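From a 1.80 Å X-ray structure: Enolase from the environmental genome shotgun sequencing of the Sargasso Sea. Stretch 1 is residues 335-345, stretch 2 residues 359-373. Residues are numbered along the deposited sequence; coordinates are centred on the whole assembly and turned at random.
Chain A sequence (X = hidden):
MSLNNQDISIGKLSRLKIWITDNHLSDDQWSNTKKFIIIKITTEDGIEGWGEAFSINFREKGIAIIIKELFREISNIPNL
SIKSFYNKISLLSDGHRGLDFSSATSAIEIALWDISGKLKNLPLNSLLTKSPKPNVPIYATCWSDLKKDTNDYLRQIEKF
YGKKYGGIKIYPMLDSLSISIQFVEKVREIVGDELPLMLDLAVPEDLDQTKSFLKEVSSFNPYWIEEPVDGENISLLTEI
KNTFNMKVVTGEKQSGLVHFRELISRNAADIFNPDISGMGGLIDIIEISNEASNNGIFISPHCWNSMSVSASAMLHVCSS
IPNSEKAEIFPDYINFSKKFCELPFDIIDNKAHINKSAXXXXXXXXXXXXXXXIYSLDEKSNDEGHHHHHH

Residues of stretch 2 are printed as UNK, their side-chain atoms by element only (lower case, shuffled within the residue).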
# COMPACT_ATOMS: atom_id res chain seq x y z
N ASN A 335 7.26 -10.80 -27.91
CA ASN A 335 8.37 -10.41 -28.79
C ASN A 335 9.00 -9.10 -28.36
O ASN A 335 10.21 -8.90 -28.55
CB ASN A 335 7.93 -10.33 -30.24
CG ASN A 335 7.54 -11.69 -30.80
OD1 ASN A 335 8.15 -12.72 -30.48
ND2 ASN A 335 6.52 -11.69 -31.63
N PHE A 336 8.22 -8.22 -27.72
CA PHE A 336 8.84 -7.06 -27.11
C PHE A 336 9.94 -7.49 -26.12
O PHE A 336 11.04 -6.92 -26.10
CB PHE A 336 7.84 -6.18 -26.36
CG PHE A 336 8.52 -5.02 -25.70
CD1 PHE A 336 8.93 -3.93 -26.47
CD2 PHE A 336 8.80 -5.04 -24.33
CE1 PHE A 336 9.59 -2.89 -25.89
CE2 PHE A 336 9.47 -3.99 -23.74
CZ PHE A 336 9.87 -2.90 -24.52
N SER A 337 9.61 -8.44 -25.25
CA SER A 337 10.53 -8.88 -24.21
C SER A 337 11.72 -9.59 -24.86
O SER A 337 12.86 -9.52 -24.37
CB SER A 337 9.82 -9.80 -23.23
OG SER A 337 8.75 -9.13 -22.58
N LYS A 338 11.44 -10.29 -25.97
CA LYS A 338 12.51 -10.96 -26.71
C LYS A 338 13.57 -10.01 -27.27
O LYS A 338 14.70 -10.42 -27.56
CB LYS A 338 11.92 -11.81 -27.83
CG LYS A 338 11.26 -13.09 -27.30
CD LYS A 338 10.82 -13.96 -28.44
CE LYS A 338 10.44 -15.34 -27.93
NZ LYS A 338 9.78 -16.11 -29.03
N LYS A 339 13.22 -8.74 -27.41
CA LYS A 339 14.19 -7.73 -27.87
C LYS A 339 15.41 -7.67 -26.96
O LYS A 339 16.54 -7.44 -27.44
CB LYS A 339 13.57 -6.34 -27.97
CG LYS A 339 12.53 -6.15 -29.06
CD LYS A 339 11.91 -4.76 -28.91
CE LYS A 339 10.88 -4.49 -30.00
NZ LYS A 339 11.53 -4.30 -31.32
N PHE A 340 15.22 -7.84 -25.66
CA PHE A 340 16.33 -7.71 -24.73
C PHE A 340 16.61 -8.99 -23.92
O PHE A 340 17.60 -9.05 -23.21
CB PHE A 340 16.12 -6.50 -23.80
CG PHE A 340 14.90 -6.64 -22.91
CD1 PHE A 340 14.98 -7.29 -21.68
CD2 PHE A 340 13.68 -6.13 -23.33
CE1 PHE A 340 13.85 -7.42 -20.87
CE2 PHE A 340 12.53 -6.24 -22.53
CZ PHE A 340 12.63 -6.90 -21.30
N CYS A 341 15.75 -10.00 -24.01
CA CYS A 341 15.92 -11.20 -23.18
C CYS A 341 15.79 -12.44 -24.05
O CYS A 341 14.85 -12.55 -24.82
CB CYS A 341 14.86 -11.26 -22.05
SG CYS A 341 14.98 -12.71 -20.94
N GLU A 342 16.75 -13.37 -23.92
CA GLU A 342 16.60 -14.70 -24.52
C GLU A 342 15.75 -15.50 -23.55
O GLU A 342 16.24 -16.07 -22.58
CB GLU A 342 17.98 -15.33 -24.78
CG GLU A 342 18.78 -14.57 -25.84
CD GLU A 342 20.28 -14.96 -25.96
OE1 GLU A 342 21.02 -14.16 -26.58
OE2 GLU A 342 20.73 -16.02 -25.45
N LEU A 343 14.44 -15.48 -23.78
CA LEU A 343 13.49 -15.94 -22.75
C LEU A 343 13.77 -17.35 -22.27
O LEU A 343 14.07 -18.23 -23.08
CB LEU A 343 12.04 -15.86 -23.27
CG LEU A 343 11.55 -14.50 -23.76
CD1 LEU A 343 10.07 -14.61 -24.13
CD2 LEU A 343 11.77 -13.42 -22.72
N PRO A 344 13.67 -17.58 -20.94
CA PRO A 344 14.02 -18.90 -20.39
C PRO A 344 12.88 -19.93 -20.44
O PRO A 344 12.88 -20.91 -19.69
CB PRO A 344 14.38 -18.56 -18.95
CG PRO A 344 13.48 -17.46 -18.60
CD PRO A 344 13.25 -16.64 -19.88
N PHE A 345 11.91 -19.72 -21.32
CA PHE A 345 10.83 -20.66 -21.51
C PHE A 345 10.36 -20.58 -22.95
O PHE A 345 10.61 -19.58 -23.64
CB PHE A 345 9.67 -20.32 -20.54
CG PHE A 345 9.16 -18.91 -20.68
CD1 PHE A 345 8.13 -18.61 -21.58
CD2 PHE A 345 9.70 -17.87 -19.91
CE1 PHE A 345 7.66 -17.27 -21.74
CE2 PHE A 345 9.22 -16.55 -20.06
CZ PHE A 345 8.21 -16.26 -20.97
N UNK A 359 18.77 -20.84 -11.34
CA UNK A 359 17.94 -19.71 -10.89
C UNK A 359 16.80 -19.48 -11.86
O UNK A 359 16.10 -20.41 -12.20
N UNK A 360 16.62 -18.24 -12.31
CA UNK A 360 15.55 -17.91 -13.25
C UNK A 360 15.95 -18.05 -14.70
O UNK A 360 15.15 -17.81 -15.61
c UNK A 360 14.63 -16.09 -11.64
c UNK A 360 14.53 -14.53 -11.56
c UNK A 360 15.11 -16.45 -13.04
c UNK A 360 13.27 -16.76 -11.40
N UNK A 361 17.22 -18.37 -14.94
CA UNK A 361 17.65 -18.62 -16.31
C UNK A 361 17.66 -17.37 -17.18
O UNK A 361 17.55 -17.47 -18.41
N UNK A 362 17.82 -16.21 -16.57
CA UNK A 362 17.74 -14.93 -17.29
C UNK A 362 19.04 -14.65 -18.08
O UNK A 362 20.14 -14.69 -17.52
c UNK A 362 17.36 -13.75 -16.35
c UNK A 362 15.97 -14.00 -15.74
c UNK A 362 17.46 -12.40 -17.06
c UNK A 362 14.85 -14.02 -16.73
N UNK A 363 18.87 -14.37 -19.35
CA UNK A 363 19.94 -13.91 -20.21
C UNK A 363 19.46 -12.61 -20.84
O UNK A 363 18.61 -12.64 -21.72
c UNK A 363 21.33 -14.42 -22.31
c UNK A 363 20.69 -16.29 -20.74
c UNK A 363 20.25 -14.94 -21.33
N UNK A 364 19.97 -11.49 -20.36
CA UNK A 364 19.51 -10.17 -20.84
C UNK A 364 20.67 -9.40 -21.47
O UNK A 364 21.78 -9.38 -20.92
c UNK A 364 18.83 -7.85 -19.99
c UNK A 364 17.37 -9.80 -19.54
c UNK A 364 16.76 -9.20 -18.28
c UNK A 364 18.84 -9.36 -19.71
N UNK A 365 20.39 -8.78 -22.61
CA UNK A 365 21.32 -7.92 -23.30
C UNK A 365 21.13 -6.52 -22.77
O UNK A 365 20.21 -5.80 -23.17
n UNK A 365 21.39 -11.43 -26.05
c UNK A 365 22.43 -10.83 -26.60
n UNK A 365 22.44 -9.56 -26.21
c UNK A 365 21.07 -7.99 -24.80
c UNK A 365 21.35 -9.33 -25.40
c UNK A 365 20.69 -10.51 -25.30
N UNK A 366 21.98 -6.14 -21.82
CA UNK A 366 21.77 -4.93 -21.04
C UNK A 366 21.83 -3.66 -21.88
O UNK A 366 21.18 -2.67 -21.55
c UNK A 366 22.76 -4.83 -19.90
o UNK A 366 23.84 -7.02 -17.29
c UNK A 366 23.57 -5.91 -17.75
c UNK A 366 22.51 -5.86 -18.83
o UNK A 366 24.11 -4.85 -17.34
N UNK A 367 22.60 -3.68 -22.97
CA UNK A 367 22.68 -2.48 -23.80
C UNK A 367 21.36 -2.23 -24.52
O UNK A 367 20.94 -1.08 -24.64
o UNK A 367 26.31 -2.52 -24.53
c UNK A 367 23.91 -2.47 -24.71
o UNK A 367 25.20 -1.83 -22.74
c UNK A 367 25.23 -2.26 -23.93
N UNK A 368 20.68 -3.31 -24.92
CA UNK A 368 19.35 -3.19 -25.53
C UNK A 368 18.30 -2.74 -24.50
O UNK A 368 17.48 -1.85 -24.77
c UNK A 368 19.62 -6.02 -28.23
c UNK A 368 17.47 -4.30 -26.82
c UNK A 368 19.91 -4.79 -27.39
c UNK A 368 18.90 -4.48 -26.27
N UNK A 369 18.34 -3.35 -23.32
CA UNK A 369 17.47 -2.94 -22.22
C UNK A 369 17.66 -1.46 -21.89
O UNK A 369 16.68 -0.72 -21.75
c UNK A 369 17.66 -3.83 -21.00
c UNK A 369 16.73 -3.55 -19.81
c UNK A 369 15.25 -3.59 -20.23
c UNK A 369 17.01 -4.59 -18.72
N UNK A 370 18.91 -1.02 -21.83
CA UNK A 370 19.18 0.40 -21.60
C UNK A 370 18.57 1.27 -22.70
O UNK A 370 18.03 2.35 -22.41
o UNK A 370 21.28 0.05 -20.36
c UNK A 370 20.70 0.68 -21.50
N UNK A 371 18.66 0.83 -23.96
CA UNK A 371 18.21 1.64 -25.09
C UNK A 371 16.71 1.84 -24.98
O UNK A 371 16.19 2.88 -25.37
o UNK A 371 19.46 -0.04 -28.80
c UNK A 371 18.32 1.78 -27.66
o UNK A 371 18.54 1.57 -30.04
c UNK A 371 18.81 1.05 -28.92
c UNK A 371 18.52 0.93 -26.40
N UNK A 372 16.05 0.82 -24.45
CA UNK A 372 14.59 0.81 -24.30
C UNK A 372 14.12 1.53 -23.04
O UNK A 372 12.91 1.61 -22.80
c UNK A 372 13.42 -0.97 -26.69
c UNK A 372 14.29 -1.49 -25.53
c UNK A 372 14.11 -0.65 -24.26
c UNK A 372 13.98 -2.96 -25.24
N UNK A 373 15.06 2.04 -22.25
CA UNK A 373 14.73 2.61 -20.94
C UNK A 373 14.68 4.13 -20.92
O UNK A 373 15.45 4.80 -21.63
o UNK A 373 15.54 0.67 -19.75
c UNK A 373 15.71 2.09 -19.87
O HOH W 1 16.59 -15.48 -20.17

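Position 359 has no side-chain atoms, and its phi of 59° is one that favours glycine: Gly359, beyond reach of stretch 1. Position 360 carries four carbons forked at the second, and its backbone O lies 3.4 Å from Pro344 CG; it is Leu360. Position 361 again has no side chain and a positive phi, 69°. An ideal CB here would point toward stretch 1 and sit 3.3 Å from Pro344 CB, a tight fit, so backbone and neighbour agree on Gly361.

Position 362 bears four carbons forked at the first, one arm two carbons long. Its CA-to-CB bond points away, yet the last carbon of the longer arm comes near Pro344 and Cys341. This is Ile362, with CD1 4.1 Å from Pro344 CG and 4.4 Å from Cys341 SG. At position 363 one carbon carries two more, and the group points toward stretch 1, an end carbon near the Glu342 carboxylate. This is Val363, an exposed residue whose CG1 lies 3.6 Å from Glu342 OE2.

Position 364 repeats the four-carbon pattern forked at the first, with one longer arm; a carbon of it packs on Cys341 and meets the edge of the Phe340 ring. It is Ile364, its CG1 3.8 Å from Cys341 CB and 4.1 Å from Phe340 CD1. Position 365 shows one carbon leading to a five-membered ring of three carbons and two nitrogens, which only histidine fits, and a ring nitrogen meets the carboxylate of Glu342. His365 occupies the N-cap position before a helix, and its NE2 donates to Glu342 OE1 at 2.8 Å.

Position 366 has three carbons, the third carrying two oxygens: Glu366, directed away. Position 367 is one carbon shorter, two carbons with two oxygens on the second: Asp367, out of reach. Position 368 has four carbons forked at the first, one arm longer, and points toward Lys339 and Phe340; it is Ile368, whose CG2 lies 3.3 Å from Lys339 O and 4.0 Å from Phe340 CB.

Position 369 has four carbons forked at the second, an end carbon over one face of the Phe340 ring: Leu369, its CD1 4.0 Å from the ring centroid in a CH-pi contact. Position 370, one carbon and one oxygen, is Ser370; position 371, three carbons ending in two oxygens, is Glu371. Neither touches stretch 1. Position 372 has four carbons forked at the second, an end carbon near Phe340 and Phe336: Leu372, with CD1 3.7 Å from Phe340 CD2 and 4.2 Å from Phe336 CZ. Position 373, one carbon and one oxygen, is Ser373, whose OG donates to Leu369 O at 2.7 Å.

The contact sets a short backbone bridge beside an apolar cluster. Hydrogen bonds flanking the Cys341–Ile364 pair fix its register: His365 N to Phe340 O at 2.9 Å, Glu342 N to Val363 O at 3.0 Å. One water donates to Glu342 O and Gly361 O and accepts from Val363 N. Bare backbone at Gly361 leaves room beside Pro344. Ile368, Leu369 and Leu372, from the helix and the residue just after it, help bury Phe340, with Ile364 at its ring edge; the exposed Glu342–His365 pair adds a polar tie.

Stretch 2 (359-373) GLGIVIHEDILSELS
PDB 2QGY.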